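Amy13K (Eubacterium rectale DSM 17629, PDB 6B3P) binds starch-type glucans such as maltoheptaose through two family 26 carbohydrate-binding modules, probably helping a cell-surface alpha-amylase hold its substrate. Local coordinates at residues L3-K8 and K33-T38; A39-W44 and P96-Y101; K71-S76 and G89-T94; I178-T183 and T187-T192. All blocks are in the same frame, centred on the assembly; numbering follows the deposited sequence. Where two conformers were deposited one is given.

Contact 1: residues L3-K8 and K33-T38; sequences LTINYK and KTMTAT. With FMT (formic acid), chain S.
Met35 reaches from strand 33-37 across the interior of the first starch-binding module, a beta-sandwich of the family 26 type, to lie against Ile5 and Tyr7 of strand 2-8. Strand 44-50 separates the two in the order of the sheet, so the contact rests on side chains and not on backbone pairing. From CB, which points toward strand 2-8, the methionine runs straight: CG is anti to the carbonyl carbon (chi1 -50°) and SD continues the extended line. Along this way the side chain also packs on Tyr45 of strand 44-50 and Leu61 of strand 57-62. The sulfur comes to 4.0 Å from Tyr7 CB, meeting the base of that side chain rather than the far end of its ring. At SD the chain bends (chi3 73°), and the bend delivers the methyl group into a notch between Ile5 and Tyr7. There CE lies 3.7 Å from Tyr7 CB and 3.9 Å from Ile5 CG2. Ile5 and Tyr7, two residues apart on one strand, thus hold the methyl between them, with Leu59 and Leu61 of strand 57-62 adding to the apolar core around them. The phenol of Tyr7 ends elsewhere, in a hydrogen bond to Thr10. Asn6, between the two, is likewise engaged outside the contact, its amide bonded to Thr46 and Glu84. The closest approach of all is to the backbone: Met35 CE sits 3.2 Å from Ile5 O.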
loop_
_atom_site.group_PDB
_atom_site.type_symbol
_atom_site.label_atom_id
_atom_site.label_comp_id
_atom_site.label_asym_id
_atom_site.label_seq_id
_atom_site.Cartn_x
_atom_site.Cartn_y
_atom_site.Cartn_z
ATOM N N LEU A 3 -8.496 -3.065 2.477
ATOM C CA LEU A 3 -8.440 -2.986 3.929
ATOM C C LEU A 3 -7.004 -2.759 4.368
ATOM O O LEU A 3 -6.076 -3.358 3.827
ATOM C CB LEU A 3 -8.987 -4.265 4.567
ATOM C CG LEU A 3 -8.884 -4.365 6.093
ATOM C CD1 LEU A 3 -9.815 -3.374 6.762
ATOM C CD2 LEU A 3 -9.191 -5.779 6.548
ATOM N N THR A 4 -6.832 -1.878 5.346
ATOM C CA THR A 4 -5.539 -1.677 5.984
ATOM C C THR A 4 -5.755 -1.613 7.487
ATOM O O THR A 4 -6.636 -0.901 7.961
ATOM C CB THR A 4 -4.845 -0.388 5.499
ATOM O OG1 THR A 4 -4.721 -0.419 4.072
ATOM C CG2 THR A 4 -3.459 -0.246 6.126
ATOM N N ILE A 5 -4.960 -2.376 8.229
ATOM C CA ILE A 5 -5.023 -2.355 9.683
ATOM C C ILE A 5 -3.645 -2.076 10.258
ATOM O O ILE A 5 -2.687 -2.787 9.960
ATOM C CB ILE A 5 -5.554 -3.684 10.254
ATOM C CG1 ILE A 5 -6.973 -3.948 9.746
ATOM C CG2 ILE A 5 -5.549 -3.645 11.782
ATOM C CD1 ILE A 5 -7.502 -5.334 10.071
ATOM N N ASN A 6 -3.561 -1.031 11.075
ATOM C CA ASN A 6 -2.347 -0.712 11.809
ATOM C C ASN A 6 -2.572 -0.989 13.287
ATOM O O ASN A 6 -3.594 -0.596 13.849
ATOM C CB ASN A 6 -1.944 0.747 11.594
ATOM C CG ASN A 6 -2.008 1.161 10.139
ATOM O OD1 ASN A 6 -1.103 0.867 9.359
ATOM N ND2 ASN A 6 -3.078 1.856 9.768
ATOM N N TYR A 7 -1.616 -1.673 13.906
ATOM C CA TYR A 7 -1.728 -2.096 15.297
ATOM C C TYR A 7 -0.464 -1.724 16.064
ATOM O O TYR A 7 0.640 -2.141 15.709
ATOM C CB TYR A 7 -1.992 -3.606 15.357
ATOM C CG TYR A 7 -1.923 -4.229 16.735
ATOM C CD1 TYR A 7 -2.480 -3.599 17.843
ATOM C CD2 TYR A 7 -1.323 -5.469 16.917
ATOM C CE1 TYR A 7 -2.422 -4.182 19.099
ATOM C CE2 TYR A 7 -1.262 -6.058 18.161
ATOM C CZ TYR A 7 -1.812 -5.413 19.249
ATOM O OH TYR A 7 -1.742 -6.007 20.484
ATOM N N LYS A 8 -0.634 -0.912 17.102
ATOM C CA LYS A 8 0.456 -0.587 18.010
ATOM C C LYS A 8 0.566 -1.740 18.994
ATOM O O LYS A 8 -0.177 -1.803 19.973
ATOM C CB LYS A 8 0.196 0.739 18.726
ATOM C CG LYS A 8 1.392 1.306 19.475
ATOM C CD LYS A 8 0.986 2.556 20.232
ATOM C CE LYS A 8 2.179 3.401 20.627
ATOM N NZ LYS A 8 1.727 4.748 21.070
ATOM N N LYS A 33 -3.206 -13.238 9.035
ATOM C CA LYS A 33 -2.105 -12.654 8.276
ATOM C C LYS A 33 -1.133 -11.880 9.159
ATOM O O LYS A 33 -1.527 -10.986 9.907
ATOM C CB LYS A 33 -2.648 -11.732 7.185
ATOM C CG LYS A 33 -1.577 -11.237 6.235
ATOM C CD LYS A 33 -2.174 -10.529 5.038
ATOM C CE LYS A 33 -1.096 -10.139 4.041
ATOM N NZ LYS A 33 -1.645 -9.360 2.899
ATOM N N THR A 34 0.146 -12.228 9.051
ATOM C CA THR A 34 1.196 -11.564 9.818
ATOM C C THR A 34 1.280 -10.092 9.443
ATOM O O THR A 34 1.246 -9.738 8.264
ATOM C CB THR A 34 2.576 -12.223 9.590
ATOM O OG1 THR A 34 2.505 -13.615 9.919
ATOM C CG2 THR A 34 3.657 -11.554 10.447
ATOM N N MET A 35 1.383 -9.241 10.458
ATOM C CA MET A 35 1.498 -7.803 10.258
ATOM C C MET A 35 2.966 -7.395 10.272
ATOM O O MET A 35 3.721 -7.780 11.166
ATOM C CB MET A 35 0.717 -7.054 11.337
ATOM C CG MET A 35 -0.706 -7.559 11.510
ATOM S SD MET A 35 -1.642 -6.693 12.780
ATOM C CE MET A 35 -1.958 -5.129 11.969
ATOM N N THR A 36 3.362 -6.613 9.272
ATOM C CA THR A 36 4.757 -6.220 9.098
ATOM C C THR A 36 5.032 -4.897 9.800
ATOM O O THR A 36 4.168 -4.022 9.848
ATOM C CB THR A 36 5.122 -6.094 7.601
ATOM O OG1 THR A 36 4.777 -7.306 6.921
ATOM C CG2 THR A 36 6.613 -5.817 7.416
ATOM N N ALA A 37 6.238 -4.766 10.350
ATOM C CA ALA A 37 6.666 -3.531 11.003
ATOM C C ALA A 37 6.398 -2.327 10.109
ATOM O O ALA A 37 6.835 -2.283 8.960
ATOM C CB ALA A 37 8.147 -3.605 11.366
ATOM N N THR A 38 5.668 -1.359 10.648
ATOM C CA THR A 38 5.249 -0.191 9.886
ATOM C C THR A 38 6.426 0.736 9.603
ATOM O O THR A 38 7.130 1.154 10.523
ATOM C CB THR A 38 4.153 0.592 10.637
ATOM O OG1 THR A 38 3.101 -0.302 11.015
ATOM C CG2 THR A 38 3.591 1.702 9.768
HETATM C C FMT S . 0.939 -6.711 4.125
HETATM O O1 FMT S . -0.178 -7.083 4.448
HETATM O O2 FMT S . 1.105 -5.655 3.526
#

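Contact 2: residues A39-W44 and P96-Y101; sequences AGHEGW and PADWKY. With EDO (1,2-ethanediol), chain J; FMT (formic acid), chain U.
His41 and Trp99 lie flat on each other, the imidazole over the five-membered ring of the indole with centroids 3.5 Å apart and planes only 9° from parallel. Pro96 CG closes on the opposite indole face, offset toward the rim, so the tryptophan is clamped between an imidazole and a proline. Its six-membered ring then turns an edge to Trp44: CZ2 stands over the face of that indole, 3.6 Å from Trp44 CD2, and the planes meet at 77° in a T-shaped pair. Were Trp99 an alanine, the His41 ring would probably lose its stacking partner and the face of Trp44 its edge-on neighbour. The NE2 edge of the imidazole is the looser, watered side. A water in the imidazole plane lies 2.8 Å from His41 NE2 and donates to Lys100 O, while an ethanediol, probably from the crystallisation liquor, accepts from Lys100 N through its O1, at 3.3 Å. Both loops are tightly turned, type II from His41 to Trp44 and type I from Pro96 to Trp99. His41, Trp44 and Trp99, with Trp86 against both indoles, form an aromatic cluster where the first starch-binding module passes into the second.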
loop_
_atom_site.group_PDB
_atom_site.type_symbol
_atom_site.label_atom_id
_atom_site.label_comp_id
_atom_site.label_asym_id
_atom_site.label_seq_id
_atom_site.Cartn_x
_atom_site.Cartn_y
_atom_site.Cartn_z
ATOM N N ALA A 39 6.628 1.059 8.328
ATOM C CA ALA A 39 7.707 1.956 7.928
ATOM C C ALA A 39 7.478 3.352 8.491
ATOM O O ALA A 39 6.453 3.977 8.220
ATOM C CB ALA A 39 7.825 2.010 6.408
ATOM N N GLY A 40 8.434 3.826 9.283
ATOM C CA GLY A 40 8.401 5.183 9.799
ATOM C C GLY A 40 7.597 5.343 11.077
ATOM O O GLY A 40 7.338 6.466 11.510
ATOM N N HIS A 41 7.204 4.226 11.685
ATOM C CA HIS A 41 6.372 4.261 12.884
ATOM C C HIS A 41 6.737 3.133 13.839
ATOM O O HIS A 41 6.150 2.050 13.799
ATOM C CB HIS A 41 4.892 4.193 12.496
ATOM C CG HIS A 41 4.439 5.359 11.673
ATOM N ND1 HIS A 41 4.342 6.635 12.185
ATOM C CD2 HIS A 41 4.078 5.447 10.371
ATOM C CE1 HIS A 41 3.931 7.457 11.236
ATOM N NE2 HIS A 41 3.764 6.762 10.126
ATOM N N GLU A 42 7.715 3.405 14.697
ATOM C CA GLU A 42 8.207 2.429 15.662
ATOM C C GLU A 42 7.100 1.958 16.594
ATOM O O GLU A 42 6.359 2.767 17.150
ATOM C CB GLU A 42 9.353 3.026 16.482
ATOM C CG GLU A 42 10.048 2.026 17.393
ATOM C CD GLU A 42 11.117 2.670 18.254
ATOM O OE1 GLU A 42 11.210 3.916 18.261
ATOM O OE2 GLU A 42 11.866 1.930 18.925
ATOM N N GLY A 43 6.996 0.644 16.760
ATOM C CA GLY A 43 6.011 0.059 17.649
ATOM C C GLY A 43 4.732 -0.358 16.941
ATOM O O GLY A 43 3.918 -1.082 17.513
ATOM N N TRP A 44 4.557 0.100 15.703
ATOM C CA TRP A 44 3.363 -0.217 14.916
ATOM C C TRP A 44 3.613 -1.351 13.926
ATOM O O TRP A 44 4.735 -1.535 13.448
ATOM C CB TRP A 44 2.878 1.016 14.151
ATOM C CG TRP A 44 2.291 2.091 15.015
ATOM C CD1 TRP A 44 2.970 3.039 15.724
ATOM C CD2 TRP A 44 0.898 2.338 15.251
ATOM N NE1 TRP A 44 2.089 3.856 16.390
ATOM C CE2 TRP A 44 0.811 3.447 16.115
ATOM C CE3 TRP A 44 -0.282 1.727 14.816
ATOM C CZ2 TRP A 44 -0.409 3.959 16.550
ATOM C CZ3 TRP A 44 -1.493 2.236 15.252
ATOM C CH2 TRP A 44 -1.547 3.341 16.109
ATOM N N PRO A 96 -3.641 9.018 13.027
ATOM C CA PRO A 96 -2.887 9.827 13.992
ATOM C C PRO A 96 -2.265 11.049 13.322
ATOM O O PRO A 96 -1.891 10.988 12.152
ATOM C CB PRO A 96 -1.813 8.866 14.507
ATOM C CG PRO A 96 -2.354 7.503 14.240
ATOM C CD PRO A 96 -3.183 7.618 12.998
ATOM N N ALA A 97 -2.155 12.140 14.068
ATOM C CA ALA A 97 -1.796 13.438 13.501
ATOM C C ALA A 97 -0.482 13.447 12.712
ATOM O O ALA A 97 -0.387 14.097 11.670
ATOM C CB ALA A 97 -1.727 14.470 14.611
ATOM N N ASP A 98 0.504 12.707 13.213
ATOM C CA ASP A 98 1.864 12.733 12.684
ATOM C C ASP A 98 2.065 11.848 11.452
ATOM O O ASP A 98 3.115 11.903 10.812
ATOM C CB ASP A 98 2.850 12.304 13.774
ATOM C CG ASP A 98 2.555 10.912 14.311
ATOM O OD1 ASP A 98 1.524 10.741 14.998
ATOM O OD2 ASP A 98 3.355 9.991 14.049
ATOM N N TRP A 99 1.062 11.041 11.119
ATOM C CA TRP A 99 1.172 10.104 10.000
ATOM C C TRP A 99 0.960 10.814 8.665
ATOM O O TRP A 99 0.117 11.707 8.551
ATOM C CB TRP A 99 0.163 8.963 10.138
ATOM C CG TRP A 99 0.524 7.937 11.175
ATOM C CD1 TRP A 99 0.914 8.172 12.463
ATOM C CD2 TRP A 99 0.514 6.511 11.013
ATOM N NE1 TRP A 99 1.149 6.982 13.111
ATOM C CE2 TRP A 99 0.910 5.949 12.244
ATOM C CE3 TRP A 99 0.208 5.657 9.949
ATOM C CZ2 TRP A 99 1.009 4.571 12.439
ATOM C CZ3 TRP A 99 0.311 4.289 10.144
ATOM C CH2 TRP A 99 0.705 3.760 11.379
ATOM N N LYS A 100 1.737 10.412 7.663
ATOM C CA LYS A 100 1.576 10.905 6.297
ATOM C C LYS A 100 1.023 9.806 5.400
ATOM O O LYS A 100 0.964 8.640 5.797
ATOM C CB LYS A 100 2.909 11.396 5.729
ATOM C CG LYS A 100 3.644 12.392 6.595
ATOM C CD LYS A 100 3.024 13.769 6.508
ATOM C CE LYS A 100 3.895 14.810 7.199
ATOM N NZ LYS A 100 5.274 14.861 6.631
ATOM N N TYR A 101 0.630 10.185 4.189
ATOM C CA TYR A 101 0.212 9.222 3.178
ATOM C C TYR A 101 1.371 8.926 2.245
ATOM O O TYR A 101 1.740 9.753 1.412
ATOM C CB TYR A 101 -0.992 9.746 2.402
ATOM C CG TYR A 101 -2.223 9.823 3.262
ATOM C CD1 TYR A 101 -2.517 10.970 3.982
ATOM C CD2 TYR A 101 -3.076 8.736 3.379
ATOM C CE1 TYR A 101 -3.635 11.041 4.781
ATOM C CE2 TYR A 101 -4.197 8.795 4.179
ATOM C CZ TYR A 101 -4.471 9.949 4.880
ATOM O OH TYR A 101 -5.589 10.018 5.676
HETATM C C1 EDO J . 5.997 8.628 7.837
HETATM O O1 EDO J . 4.810 9.400 8.067
HETATM C C2 EDO J . 6.569 8.975 6.467
HETATM O O2 EDO J . 6.944 10.356 6.410
HETATM C C FMT U . 4.164 0.724 6.035
HETATM O O1 FMT U . 4.956 -0.211 6.115
HETATM O O2 FMT U . 2.969 0.577 6.278
HETATM O O HOH W 1 2.951 7.617 7.549
#

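Contact 3: residues K71-S76 and G89-T94; sequences KDVTLS and GSLSET
Next to Leu91, the residue that meets Val73, Thr74 and Leu75 across this contact, Ser92 OG accepts a nearly straight hydrogen bond from Thr94 N, at 3.0 Å and 163°. This ST turn bends the chain directly after the short strand 91-92. Toward strand 73-75 the contact is apolar and is carried by one leucine. Leu91 points its CB toward the other strand, and with CG anti to the backbone N (chi1 -169°) its CD2 methyl becomes the leading atom. That methyl comes 3.4 Å from Thr74 O, where it touches backbone, and 4.0 Å from Leu75 CD2. Val73 CG2 flanks it more distantly, at 4.3 Å. Leu75 and Leu91 cross at about a right angle, so only their branch ends meet: the second methyl of Leu91, CD1, stands 4.2 Å from Leu75 CD2. Tyr85 of strand 82-87 packs on both leucines and joins them to the core, and Leu59 supports Val73 and Leu75 from the neighbouring strand 57-62. Each strand is paired elsewhere through its backbone, Val73 with Leu59 and Ser92 with Trp86. Just before Val73, Asp72 OD2 is hydrogen-bonded to Tyr20 OH of the glycan pocket, and Asp72 touches a bound glucose. Here the two outermost strands meet through the methyl ends of aliphatic side chains, across the beta-sandwich of the first family 26 module.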
loop_
_atom_site.group_PDB
_atom_site.type_symbol
_atom_site.label_atom_id
_atom_site.label_comp_id
_atom_site.label_asym_id
_atom_site.label_seq_id
_atom_site.Cartn_x
_atom_site.Cartn_y
_atom_site.Cartn_z
ATOM N N LYS A 71 -9.571 -9.394 22.413
ATOM C CA LYS A 71 -10.995 -9.626 22.213
ATOM C C LYS A 71 -11.433 -9.195 20.811
ATOM O O LYS A 71 -10.893 -8.241 20.250
ATOM C CB LYS A 71 -11.793 -8.869 23.273
ATOM C CG LYS A 71 -13.164 -9.440 23.565
ATOM C CD LYS A 71 -14.047 -8.386 24.207
ATOM C CE LYS A 71 -15.399 -8.947 24.606
ATOM N NZ LYS A 71 -16.269 -7.894 25.198
ATOM N N ASP A 72 -12.411 -9.902 20.254
ATOM C CA ASP A 72 -12.929 -9.596 18.919
ATOM C C ASP A 72 -13.464 -8.171 18.825
ATOM O O ASP A 72 -14.098 -7.683 19.760
ATOM C CB ASP A 72 -14.055 -10.565 18.537
ATOM C CG ASP A 72 -13.697 -12.015 18.783
ATOM O OD1 ASP A 72 -13.009 -12.307 19.784
ATOM O OD2 ASP A 72 -14.121 -12.866 17.975
ATOM N N VAL A 73 -13.209 -7.514 17.694
ATOM C CA VAL A 73 -13.870 -6.250 17.373
ATOM C C VAL A 73 -14.448 -6.298 15.960
ATOM O O VAL A 73 -13.919 -6.983 15.082
ATOM C CB VAL A 73 -12.916 -5.040 17.491
ATOM C CG1 VAL A 73 -12.400 -4.908 18.918
ATOM C CG2 VAL A 73 -11.758 -5.148 16.502
ATOM N N THR A 74 -15.534 -5.560 15.753
ATOM C CA THR A 74 -16.241 -5.553 14.476
ATOM C C THR A 74 -15.662 -4.528 13.506
ATOM O O THR A 74 -15.442 -3.371 13.866
ATOM C CB THR A 74 -17.748 -5.253 14.672
ATOM O OG1 THR A 74 -18.344 -6.278 15.474
ATOM C CG2 THR A 74 -18.477 -5.179 13.331
ATOM N N LEU A 75 -15.415 -4.971 12.278
ATOM C CA LEU A 75 -15.074 -4.079 11.179
ATOM C C LEU A 75 -16.319 -3.880 10.316
ATOM O O LEU A 75 -16.706 -4.770 9.557
ATOM C CB LEU A 75 -13.925 -4.649 10.345
ATOM C CG LEU A 75 -12.678 -5.119 11.099
ATOM C CD1 LEU A 75 -11.650 -5.653 10.106
ATOM C CD2 LEU A 75 -12.085 -4.006 11.960
ATOM N N SER A 76 -16.951 -2.718 10.443
ATOM C CA SER A 76 -18.199 -2.444 9.737
ATOM C C SER A 76 -17.917 -2.047 8.291
ATOM O O SER A 76 -18.059 -0.885 7.913
ATOM C CB SER A 76 -18.985 -1.348 10.458
ATOM O OG SER A 76 -19.310 -1.745 11.781
ATOM N N GLY A 89 -5.151 0.673 21.834
ATOM C CA GLY A 89 -6.021 0.673 22.995
ATOM C C GLY A 89 -7.467 0.412 22.628
ATOM O O GLY A 89 -8.262 -0.025 23.461
ATOM N N SER A 90 -7.808 0.683 21.372
ATOM C CA SER A 90 -9.170 0.512 20.881
ATOM C C SER A 90 -9.197 0.742 19.376
ATOM O O SER A 90 -8.243 1.268 18.807
ATOM C CB SER A 90 -10.129 1.477 21.581
ATOM O OG SER A 90 -9.792 2.822 21.289
ATOM N N LEU A 91 -10.294 0.352 18.735
ATOM C CA LEU A 91 -10.419 0.492 17.290
ATOM C C LEU A 91 -10.727 1.934 16.902
ATOM O O LEU A 91 -11.642 2.555 17.442
ATOM C CB LEU A 91 -11.508 -0.440 16.757
ATOM C CG LEU A 91 -11.587 -0.611 15.238
ATOM C CD1 LEU A 91 -10.365 -1.347 14.702
ATOM C CD2 LEU A 91 -12.860 -1.352 14.872
ATOM N N SER A 92 -9.944 2.456 15.963
ATOM C CA SER A 92 -10.121 3.814 15.462
ATOM C C SER A 92 -10.028 3.846 13.941
ATOM O O SER A 92 -9.340 3.021 13.343
ATOM C CB SER A 92 -9.069 4.747 16.064
ATOM O OG SER A 92 -9.162 6.047 15.504
ATOM N N GLU A 93 -10.723 4.801 13.327
ATOM C CA GLU A 93 -10.609 5.060 11.891
ATOM C C GLU A 93 -10.013 6.443 11.647
ATOM O O GLU A 93 -10.019 6.950 10.522
ATOM C CB GLU A 93 -11.974 4.944 11.212
ATOM C CG GLU A 93 -12.489 3.525 11.137
ATOM C CD GLU A 93 -13.895 3.444 10.579
ATOM O OE1 GLU A 93 -14.196 4.165 9.605
ATOM O OE2 GLU A 93 -14.700 2.663 11.123
ATOM N N THR A 94 -9.492 7.042 12.713
ATOM C CA THR A 94 -8.915 8.379 12.654
ATOM C C THR A 94 -7.394 8.295 12.578
ATOM O O THR A 94 -6.745 7.754 13.476
ATOM C CB THR A 94 -9.328 9.220 13.880
ATOM O OG1 THR A 94 -10.757 9.235 13.991
ATOM C CG2 THR A 94 -8.816 10.649 13.760
#

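Contact 4: residues I178-T183 and T187-T192; sequences IDVSVT and TELWVT
The beta-sandwich of the second starch-binding module brings strand 178-180 of one sheet against strand 188-192 of the other, the two segments running 157° apart, nearly antiparallel. Their facing side chains form three steps. Ile178 and Val191 reach toward each other tip to tip, CD1 to CG1 at 3.8 Å. Next along the strands, Val180 CG1 meets Leu189 CD1 obliquely, also at 3.8 Å. At the narrow end, beside the short connection, Thr187 takes over with a polar grip. Its OG1, placed beside its own backbone N (chi1 -58°), accepts from Thr183 N at 3.1 Å; the N-H...O angle of 140° makes the bond somewhat bent. The same hydroxyl donates to Ser184 O, so it fastens two points of the connection at once, while the methyl CG2 rests 3.8 Å from Ser181 O. A valine at Thr187 would probably leave Thr183 N and Ser184 O without this mate and set the turn free to shift. Phe163 and Thr103 of adjoining strands pack on both Val180 and Val182, and Ile105 packs on Val180. Aliphatic pairs between the sheets, closed by a threonine-anchored connection, make the interior of a CBM26 beta-sandwich.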
loop_
_atom_site.group_PDB
_atom_site.type_symbol
_atom_site.label_atom_id
_atom_site.label_comp_id
_atom_site.label_asym_id
_atom_site.label_seq_id
_atom_site.Cartn_x
_atom_site.Cartn_y
_atom_site.Cartn_z
ATOM N N ILE A 178 -1.052 6.579 -15.402
ATOM C CA ILE A 178 -1.363 5.739 -14.251
ATOM C C ILE A 178 -2.154 6.556 -13.239
ATOM O O ILE A 178 -1.621 7.482 -12.638
ATOM C CB ILE A 178 -0.088 5.186 -13.588
ATOM C CG1 ILE A 178 0.751 4.404 -14.603
ATOM C CG2 ILE A 178 -0.447 4.291 -12.402
ATOM C CD1 ILE A 178 2.210 4.317 -14.235
ATOM N N ASP A 179 -3.425 6.211 -13.060
ATOM C CA ASP A 179 -4.280 6.912 -12.108
ATOM C C ASP A 179 -4.198 6.240 -10.743
ATOM O O ASP A 179 -4.738 5.152 -10.541
ATOM C CB ASP A 179 -5.726 6.952 -12.601
ATOM C CG ASP A 179 -5.876 7.705 -13.911
ATOM O OD1 ASP A 179 -5.014 8.557 -14.218
ATOM O OD2 ASP A 179 -6.861 7.447 -14.631
ATOM N N VAL A 180 -3.518 6.901 -9.813
ATOM C CA VAL A 180 -3.263 6.338 -8.492
ATOM C C VAL A 180 -4.377 6.690 -7.514
ATOM O O VAL A 180 -4.577 7.859 -7.182
ATOM C CB VAL A 180 -1.910 6.834 -7.928
ATOM C CG1 VAL A 180 -1.651 6.267 -6.531
ATOM C CG2 VAL A 180 -0.776 6.465 -8.875
ATOM N N SER A 181 -5.102 5.669 -7.068
ATOM C CA SER A 181 -6.054 5.822 -5.975
ATOM C C SER A 181 -5.361 5.534 -4.649
ATOM O O SER A 181 -4.950 4.403 -4.389
ATOM C CB SER A 181 -7.254 4.890 -6.155
ATOM O OG SER A 181 -8.003 5.235 -7.307
ATOM N N VAL A 182 -5.224 6.562 -3.819
ATOM C CA VAL A 182 -4.638 6.403 -2.492
ATOM C C VAL A 182 -5.709 5.874 -1.541
ATOM O O VAL A 182 -6.657 6.582 -1.206
ATOM C CB VAL A 182 -4.053 7.733 -1.962
ATOM C CG1 VAL A 182 -3.410 7.531 -0.595
ATOM C CG2 VAL A 182 -3.034 8.294 -2.952
ATOM N N THR A 183 -5.545 4.623 -1.119
ATOM C CA THR A 183 -6.547 3.925 -0.318
ATOM C C THR A 183 -6.124 3.775 1.141
ATOM O O THR A 183 -6.877 3.249 1.959
ATOM C CB THR A 183 -6.834 2.527 -0.900
ATOM O OG1 THR A 183 -5.604 1.802 -1.033
ATOM C CG2 THR A 183 -7.503 2.648 -2.264
ATOM N N THR A 187 -0.164 2.982 0.712
ATOM C CA THR A 187 -0.621 2.392 -0.541
ATOM C C THR A 187 0.569 1.949 -1.387
ATOM O O THR A 187 1.543 2.687 -1.536
ATOM C CB THR A 187 -1.480 3.384 -1.347
ATOM O OG1 THR A 187 -2.608 3.789 -0.564
ATOM C CG2 THR A 187 -1.972 2.760 -2.655
ATOM N N GLU A 188 0.479 0.743 -1.940
ATOM C CA GLU A 188 1.552 0.186 -2.753
ATOM C C GLU A 188 1.008 -0.363 -4.072
ATOM O O GLU A 188 -0.009 -1.058 -4.091
ATOM C CB GLU A 188 2.286 -0.914 -1.985
ATOM C CG GLU A 188 3.562 -1.396 -2.661
ATOM C CD GLU A 188 4.334 -2.387 -1.814
ATOM O OE1 GLU A 188 3.731 -2.987 -0.899
ATOM O OE2 GLU A 188 5.546 -2.564 -2.060
ATOM N N LEU A 189 1.694 -0.046 -5.167
ATOM C CA LEU A 189 1.277 -0.479 -6.499
ATOM C C LEU A 189 2.450 -1.027 -7.310
ATOM O O LEU A 189 3.603 -0.678 -7.064
ATOM C CB LEU A 189 0.634 0.682 -7.258
ATOM C CG LEU A 189 -0.608 1.309 -6.625
ATOM C CD1 LEU A 189 -0.948 2.614 -7.324
ATOM C CD2 LEU A 189 -1.783 0.348 -6.686
ATOM N N TRP A 190 2.137 -1.890 -8.274
ATOM C CA TRP A 190 3.121 -2.431 -9.206
ATOM C C TRP A 190 2.666 -2.160 -10.637
ATOM O O TRP A 190 1.509 -2.406 -10.979
ATOM C CB TRP A 190 3.312 -3.931 -8.988
ATOM C CG TRP A 190 3.934 -4.282 -7.676
ATOM C CD1 TRP A 190 5.253 -4.534 -7.436
ATOM C CD2 TRP A 190 3.263 -4.424 -6.418
ATOM N NE1 TRP A 190 5.446 -4.823 -6.106
ATOM C CE2 TRP A 190 4.239 -4.763 -5.460
ATOM C CE3 TRP A 190 1.932 -4.297 -6.010
ATOM C CZ2 TRP A 190 3.927 -4.975 -4.119
ATOM C CZ3 TRP A 190 1.623 -4.510 -4.676
ATOM C CH2 TRP A 190 2.616 -4.845 -3.748
ATOM N N VAL A 191 3.576 -1.661 -11.470
ATOM C CA VAL A 191 3.239 -1.305 -12.846
ATOM C C VAL A 191 4.169 -1.987 -13.846
ATOM O O VAL A 191 5.380 -2.062 -13.638
ATOM C CB VAL A 191 3.298 0.222 -13.061
ATOM C CG1 VAL A 191 2.805 0.591 -14.459
ATOM C CG2 VAL A 191 2.472 0.940 -12.000
ATOM N N THR A 192 3.581 -2.492 -14.928
ATOM C CA THR A 192 4.337 -3.088 -16.024
ATOM C C THR A 192 3.834 -2.582 -17.369
ATOM O O THR A 192 2.683 -2.164 -17.494
ATOM C CB THR A 192 4.238 -4.626 -16.014
ATOM O OG1 THR A 192 2.870 -5.019 -16.179
ATOM C CG2 THR A 192 4.776 -5.194 -14.712
#

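How the contacts relate
Contacts 1 and 3 belong to the first module and share its core: their centres are 13 Å apart, and Ile5 CD1 packs on Leu75 CD1 at 4.2 Å. Contact 2 adjoins contact 1 through the probable hydrogen bond from Thr38 N to Trp44 O, 3.0 Å, and Trp44 also packs on residues 6-8. Contact 3 is nested within the loop that contact 2 closes. Contact 2 meets contact 4 of the second module through its Tyr101, CD2 to Val182 CG1 4.2 Å. Each module carries its own glycan; contact 3 touches one through Asp72, and the Ile178 side chain of contact 4 is about 10 Å from a glucose.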